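Local coordinates for putative periplasmic protein (Wolinella succinogenes, PDB 3KN3), which probably serves as a periplasmic substrate-binding protein, perhaps linked to tungstate transport, with a binding-protein fold that can accommodate glutathione, at residues S102-E105 / A106-I110; E130-V133 / W134-A137; Q96-T99 / G100-V103. All coordinates share one frame; numbering follows the deposited sequence.

Contact 1 (S102-E105 / A106-I110)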
loop_
_atom_site.group_PDB
_atom_site.type_symbol
_atom_site.label_atom_id
_atom_site.label_comp_id
_atom_site.label_asym_id
_atom_site.label_seq_id
_atom_site.Cartn_x
_atom_site.Cartn_y
_atom_site.Cartn_z
ATOM N N SER A 102 -9.196 11.738 -14.874
ATOM C CA SER A 102 -8.077 10.942 -14.393
ATOM C C SER A 102 -7.398 11.694 -13.224
ATOM O O SER A 102 -7.665 12.872 -12.998
ATOM C CB SER A 102 -7.078 10.747 -15.525
ATOM O OG SER A 102 -6.524 11.999 -15.909
ATOM N N VAL A 103 -6.503 11.025 -12.510
ATOM C CA VAL A 103 -5.733 11.674 -11.452
ATOM C C VAL A 103 -4.836 12.732 -12.048
ATOM O O VAL A 103 -4.684 13.821 -11.499
ATOM C CB VAL A 103 -4.855 10.686 -10.662
ATOM C CG1 VAL A 103 -4.083 11.421 -9.598
ATOM C CG2 VAL A 103 -5.712 9.654 -10.020
ATOM N N ALA A 104 -4.242 12.420 -13.189
ATOM C CA ALA A 104 -3.389 13.406 -13.819
ATOM C C ALA A 104 -4.182 14.687 -14.137
ATOM O O ALA A 104 -3.703 15.789 -13.871
ATOM C CB ALA A 104 -2.716 12.834 -15.036
ATOM N N GLU A 105 -5.393 14.543 -14.679
ATOM C CA GLU A 105 -6.211 15.706 -15.039
ATOM C C GLU A 105 -6.624 16.499 -13.809
ATOM O O GLU A 105 -6.617 17.729 -13.831
ATOM C CB GLU A 105 -7.464 15.305 -15.838
ATOM C CG GLU A 105 -7.168 14.827 -17.265
ATOM C CD GLU A 105 -8.381 14.204 -17.969
ATOM O OE1 GLU A 105 -9.206 13.527 -17.319
ATOM O OE2 GLU A 105 -8.505 14.397 -19.187
ATOM N N ALA A 106 -6.991 15.784 -12.748
ATOM C CA ALA A 106 -7.371 16.414 -11.495
ATOM C C ALA A 106 -6.196 17.169 -10.861
ATOM O O ALA A 106 -6.353 18.306 -10.443
ATOM C CB ALA A 106 -7.915 15.392 -10.542
ATOM N N PHE A 107 -5.029 16.537 -10.791
ATOM C CA PHE A 107 -3.864 17.204 -10.230
ATOM C C PHE A 107 -3.475 18.467 -11.005
ATOM O O PHE A 107 -3.174 19.496 -10.397
ATOM C CB PHE A 107 -2.676 16.253 -10.086
ATOM C CG PHE A 107 -2.742 15.387 -8.864
ATOM C CD1 PHE A 107 -3.969 15.063 -8.295
ATOM C CD2 PHE A 107 -1.585 14.868 -8.300
ATOM C CE1 PHE A 107 -4.039 14.259 -7.189
ATOM C CE2 PHE A 107 -1.644 14.038 -7.194
ATOM C CZ PHE A 107 -2.870 13.747 -6.622
ATOM N N LYS A 108 -3.493 18.393 -12.334
ATOM C CA LYS A 108 -3.296 19.581 -13.170
ATOM C C LYS A 108 -4.281 20.677 -12.794
ATOM O O LYS A 108 -3.920 21.849 -12.731
ATOM C CB LYS A 108 -3.457 19.235 -14.653
ATOM C CG LYS A 108 -2.141 19.005 -15.378
ATOM C CD LYS A 108 -2.205 17.829 -16.355
ATOM C CE LYS A 108 -0.818 17.498 -16.919
ATOM N NZ LYS A 108 -0.700 16.077 -17.386
ATOM N N LEU A 109 -5.529 20.284 -12.553
ATOM C CA LEU A 109 -6.571 21.227 -12.201
ATOM C C LEU A 109 -6.289 21.847 -10.838
ATOM O O LEU A 109 -6.462 23.040 -10.637
ATOM C CB LEU A 109 -7.935 20.532 -12.178
ATOM C CG LEU A 109 -9.120 21.490 -11.992
ATOM C CD1 LEU A 109 -9.055 22.605 -13.034
ATOM C CD2 LEU A 109 -10.458 20.743 -12.063
ATOM N N ILE A 110 -5.877 21.004 -9.905
ATOM C CA ILE A 110 -5.500 21.424 -8.572
ATOM C C ILE A 110 -4.410 22.485 -8.648
ATOM O O ILE A 110 -4.493 23.523 -7.996
ATOM C CB ILE A 110 -5.022 20.216 -7.736
ATOM C CG1 ILE A 110 -6.221 19.386 -7.284
ATOM C CG2 ILE A 110 -4.235 20.662 -6.535
ATOM C CD1 ILE A 110 -5.860 18.002 -6.775
#
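With V103 CG1 turned opposite its backbone N (chi1 180°) and F107 CG opposite its carbonyl carbon (chi1 -81°), the two side chains run side by side in the same direction, one helical turn apart. The methyl is thereby laid over one face of the ring in a CH-pi contact. V103 CG1 stands 3.9 Å from the centroid of F107, displaced toward the rim, where F107 CE1 is its nearest atom at 3.7 Å. Beneath them the bond from F107 N to V103 O (2.8 Å) is almost straight, one of five successive i+4 to i bonds between S102 and I110.

The start of the helix illustrates a capping box. S102 is the N-cap: its OG accepts from E105 N at 3.0 Å. In return, E105 carries its extended chain back to the cap, and its OE1 accepts from S102 N at 3.0 Å, on the anti side of the carboxylate and 20° out of its plane. V103 N, another early amide, is taken by D196 OD2. One turn after A104, K108 NZ bonds to A137 O, near the C-terminal end of helix 125-138.

The amides of S102, V103 and E105 are thus each met by a side-chain acceptor, and the negative charge of E105, set close to the helix N terminus, is probably stabilised there, while the V103-F107 pair supplies the apolar side of the same turn.

Contact 2 (E130-V133 / W134-A137)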
loop_
_atom_site.group_PDB
_atom_site.type_symbol
_atom_site.label_atom_id
_atom_site.label_comp_id
_atom_site.label_asym_id
_atom_site.label_seq_id
_atom_site.Cartn_x
_atom_site.Cartn_y
_atom_site.Cartn_z
ATOM N N GLU A 130 2.471 9.290 -2.846
ATOM C CA GLU A 130 1.872 10.562 -3.239
ATOM C C GLU A 130 2.843 11.396 -4.062
ATOM O O GLU A 130 2.441 12.052 -5.009
ATOM C CB GLU A 130 1.413 11.342 -1.999
ATOM C CG GLU A 130 0.969 12.764 -2.277
ATOM C CD GLU A 130 1.920 13.780 -1.694
ATOM O OE1 GLU A 130 2.411 13.529 -0.576
ATOM O OE2 GLU A 130 2.172 14.821 -2.345
ATOM N N ARG A 131 4.121 11.366 -3.696
ATOM C CA ARG A 131 5.156 12.013 -4.493
ATOM C C ARG A 131 5.234 11.391 -5.879
ATOM O O ARG A 131 5.349 12.096 -6.874
ATOM C CB ARG A 131 6.511 11.948 -3.781
ATOM C CG ARG A 131 6.581 12.870 -2.569
ATOM C CD ARG A 131 7.808 12.630 -1.700
ATOM N NE ARG A 131 9.052 12.966 -2.382
ATOM C CZ ARG A 131 9.458 14.209 -2.621
ATOM N NH1 ARG A 131 10.608 14.423 -3.251
ATOM N NH2 ARG A 131 8.710 15.237 -2.239
ATOM N N GLU A 132 5.160 10.065 -5.947
ATOM C CA GLU A 132 5.163 9.382 -7.233
ATOM C C GLU A 132 3.988 9.834 -8.102
ATOM O O GLU A 132 4.136 10.055 -9.303
ATOM C CB GLU A 132 5.133 7.868 -7.040
ATOM C CG GLU A 132 6.327 7.135 -7.644
ATOM C CD GLU A 132 6.320 7.101 -9.179
ATOM O OE1 GLU A 132 6.628 6.026 -9.744
ATOM O OE2 GLU A 132 6.017 8.134 -9.822
ATOM N N VAL A 133 2.818 9.977 -7.494
ATOM C CA VAL A 133 1.649 10.395 -8.256
ATOM C C VAL A 133 1.793 11.794 -8.895
ATOM O O VAL A 133 1.399 11.974 -10.057
ATOM C CB VAL A 133 0.374 10.298 -7.408
ATOM C CG1 VAL A 133 -0.838 10.768 -8.205
ATOM C CG2 VAL A 133 0.185 8.858 -6.901
ATOM N N TRP A 134 2.343 12.766 -8.145
ATOM C CA TRP A 134 2.579 14.126 -8.665
ATOM C C TRP A 134 3.588 14.103 -9.802
ATOM O O TRP A 134 3.444 14.801 -10.790
ATOM C CB TRP A 134 3.080 15.100 -7.568
ATOM C CG TRP A 134 1.996 15.571 -6.668
ATOM C CD1 TRP A 134 1.762 15.171 -5.386
ATOM C CD2 TRP A 134 0.962 16.510 -6.988
ATOM N NE1 TRP A 134 0.648 15.799 -4.889
ATOM C CE2 TRP A 134 0.140 16.629 -5.852
ATOM C CE3 TRP A 134 0.658 17.266 -8.121
ATOM C CZ2 TRP A 134 -0.964 17.469 -5.819
ATOM C CZ3 TRP A 134 -0.433 18.095 -8.088
ATOM C CH2 TRP A 134 -1.235 18.192 -6.948
ATOM N N LYS A 135 4.625 13.303 -9.628
ATOM C CA LYS A 135 5.649 13.126 -10.642
ATOM C C LYS A 135 5.040 12.620 -11.954
ATOM O O LYS A 135 5.307 13.174 -13.018
ATOM C CB LYS A 135 6.696 12.143 -10.123
ATOM C CG LYS A 135 8.059 12.274 -10.735
ATOM C CD LYS A 135 9.105 11.994 -9.669
ATOM C CE LYS A 135 8.740 10.764 -8.831
ATOM N NZ LYS A 135 9.687 10.558 -7.687
ATOM N N GLU A 136 4.209 11.579 -11.863
ATOM C CA GLU A 136 3.517 11.040 -13.033
ATOM C C GLU A 136 2.566 12.067 -13.643
ATOM O O GLU A 136 2.403 12.129 -14.859
ATOM C CB GLU A 136 2.733 9.772 -12.683
ATOM C CG GLU A 136 3.580 8.559 -12.303
ATOM C CD GLU A 136 2.746 7.281 -12.128
ATOM O OE1 GLU A 136 1.787 7.075 -12.910
ATOM O OE2 GLU A 136 3.055 6.477 -11.212
ATOM N N ALA A 137 1.948 12.882 -12.795
ATOM C CA ALA A 137 0.905 13.786 -13.253
ATOM C C ALA A 137 1.449 15.084 -13.833
ATOM O O ALA A 137 0.962 15.559 -14.861
ATOM C CB ALA A 137 -0.082 14.082 -12.115
#
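OE2 of E130 lies at the edge of the W134 indole, near its plane, 3.1 Å from W134 CD1, and is hydrogen-bonded to Y148 OH; its partner oxygen OE1 is bonded to S119 OG. The carboxylate stands nearly upright against the indole, the planes 87° apart. CG of E130 is anti to the backbone N (chi1 171°), and a bend at chi2 brings the acid round to the next helical turn, where W134 N also bonds to E130 O at 3.2 Å. An alanine here is likely to leave the hydroxyls of S119 and Y148 without their carboxylate and the indole edge without its polar neighbour. The side chain of E130 is about 5 Å from those of R120 and T126, residues of the glutathione site.

On the outer flank E132 OE2 and E136 OE2 approach to 3.7 Å, a like-charge pair that may raise the affinity of one acid for a proton. R131 is salt-bridged to E143. The helix bridges strands 117-119 and 148-150 in a beta-alpha-beta unit: W134 meets F117 and Y148 edge-to-face, while V133 and A137 pack on helix 103-113.

Contact 3 (Q96-T99 / G100-V103)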
loop_
_atom_site.group_PDB
_atom_site.type_symbol
_atom_site.label_atom_id
_atom_site.label_comp_id
_atom_site.label_asym_id
_atom_site.label_seq_id
_atom_site.Cartn_x
_atom_site.Cartn_y
_atom_site.Cartn_z
ATOM N N GLN A 96 -18.083 16.757 -7.461
ATOM C CA GLN A 96 -18.484 17.238 -8.782
ATOM C C GLN A 96 -17.307 17.765 -9.592
ATOM O O GLN A 96 -17.203 17.508 -10.785
ATOM C CB GLN A 96 -19.557 18.322 -8.665
ATOM C CG GLN A 96 -20.916 17.769 -8.352
ATOM C CD GLN A 96 -21.207 16.528 -9.165
ATOM O OE1 GLN A 96 -21.330 15.433 -8.617
ATOM N NE2 GLN A 96 -21.287 16.685 -10.483
ATOM N N LYS A 97 -16.413 18.481 -8.925
ATOM C CA LYS A 97 -15.268 19.121 -9.571
ATOM C C LYS A 97 -14.423 18.221 -10.490
ATOM O O LYS A 97 -13.945 18.676 -11.534
ATOM C CB LYS A 97 -14.365 19.748 -8.506
ATOM C CG LYS A 97 -13.374 20.750 -9.057
ATOM C CD LYS A 97 -12.542 21.330 -7.930
ATOM C CE LYS A 97 -11.877 22.629 -8.341
ATOM N NZ LYS A 97 -12.866 23.712 -8.587
ATOM N N PHE A 98 -14.238 16.962 -10.087
ATOM C CA PHE A 98 -13.335 16.040 -10.772
ATOM C C PHE A 98 -14.042 14.903 -11.502
ATOM O O PHE A 98 -13.386 14.030 -12.071
ATOM C CB PHE A 98 -12.332 15.445 -9.785
ATOM C CG PHE A 98 -11.462 16.470 -9.112
ATOM C CD1 PHE A 98 -11.369 16.523 -7.722
ATOM C CD2 PHE A 98 -10.741 17.390 -9.862
ATOM C CE1 PHE A 98 -10.562 17.474 -7.096
ATOM C CE2 PHE A 98 -9.936 18.345 -9.239
ATOM C CZ PHE A 98 -9.845 18.383 -7.856
ATOM N N THR A 99 -15.371 14.902 -11.505
ATOM C CA THR A 99 -16.087 13.774 -12.097
ATOM C C THR A 99 -15.620 13.483 -13.538
ATOM O O THR A 99 -15.473 14.390 -14.363
ATOM C CB THR A 99 -17.614 13.958 -12.048
ATOM O OG1 THR A 99 -17.964 15.145 -12.755
ATOM C CG2 THR A 99 -18.090 14.081 -10.609
ATOM N N GLY A 100 -15.362 12.207 -13.818
ATOM C CA GLY A 100 -14.905 11.806 -15.133
ATOM C C GLY A 100 -13.410 11.964 -15.344
ATOM O O GLY A 100 -12.881 11.501 -16.341
HETATM N N MSE A 101 -12.714 12.605 -14.410
HETATM C CA MSE A 101 -11.301 12.896 -14.642
HETATM C C MSE A 101 -10.323 11.822 -14.182
HETATM O O MSE A 101 -10.591 11.067 -13.255
HETATM C CB MSE A 101 -10.934 14.229 -14.038
HETATM C CG MSE A 101 -11.592 15.398 -14.724
HETATM SE SE MSE A 101 -10.927 17.061 -13.910
HETATM C CE MSE A 101 -12.301 18.301 -14.543
ATOM N N SER A 102 -9.196 11.738 -14.874
ATOM C CA SER A 102 -8.077 10.942 -14.393
ATOM C C SER A 102 -7.398 11.694 -13.224
ATOM O O SER A 102 -7.665 12.872 -12.998
ATOM C CB SER A 102 -7.078 10.747 -15.525
ATOM O OG SER A 102 -6.524 11.999 -15.909
ATOM N N VAL A 103 -6.503 11.025 -12.510
ATOM C CA VAL A 103 -5.733 11.674 -11.452
ATOM C C VAL A 103 -4.836 12.732 -12.048
ATOM O O VAL A 103 -4.684 13.821 -11.499
ATOM C CB VAL A 103 -4.855 10.686 -10.662
ATOM C CG1 VAL A 103 -4.083 11.421 -9.598
ATOM C CG2 VAL A 103 -5.712 9.654 -10.020
#
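G100 takes a positive phi (83°) as the chain reverses between F98 and M101, the mark of a type II beta turn at its third position. A side chain would be hard to fit here: a CB built on G100 would fall 2.6 Å from T99 O, so only a residue without a CB fits at these backbone angles without that clash. The turn is closed by the bond from M101 N to F98 O, 2.8 Å long, and it joins the end of helix 93-98 to the start of helix 103-113.

A second fastening lies just upstream. Q96 O receives T99 N at 3.3 Å and T99 OG1 at 3.2 Å, both from the same face of its carbonyl plane. The hydroxyl reaches back because it sits between the backbone N and the carbonyl carbon of its own residue (chi1 59°), and the two bonds hold T99 to the preceding turn of chain.

Across the turn the side chains of F98 and M101 form a Met-aromatic contact. Residue 101 is selenomethionine in the crystal, and its extended chain brings the selenium to the edge of the ring rather than over a face: M101 SE is 5.5 Å from the F98 centroid, with F98 CD2 its closest ring atom at 4.1 Å. K97 CG lies over one face of that ring, off toward the rim, while the polar end of K97 goes to a salt bridge with E113. The phenylalanine itself is buried, packed against A106, L109 and I110 of the following helix and V192 of strand 190-193, so F98 links the turn to the helix and sheet it packs on. Beyond the selenium, the terminal methyl M101 CE comes to rest 3.4 Å from K97 O.

Overall arrangement
From the N terminus, contact 3 comes first, closing the tight turn between helix 93-98 and helix 103-113. Contact 1 overlaps its end at S102 and V103, so turn and helix cap are built in one run; their centres lie 8 Å apart. Contact 2 follows in series, on helix 125-138 after strand 117-119. No contact nests within another or crosses it in sequence, but they meet in space. The ring of F98 joins contact 3 to contact 1, V103 touches V133 of contact 2, and F107 of contact 1 meets W134. Helix 103-113 thus lies in contact with both helix 93-98 and helix 125-138, in the part of the binding-protein fold built on the five-stranded sheet.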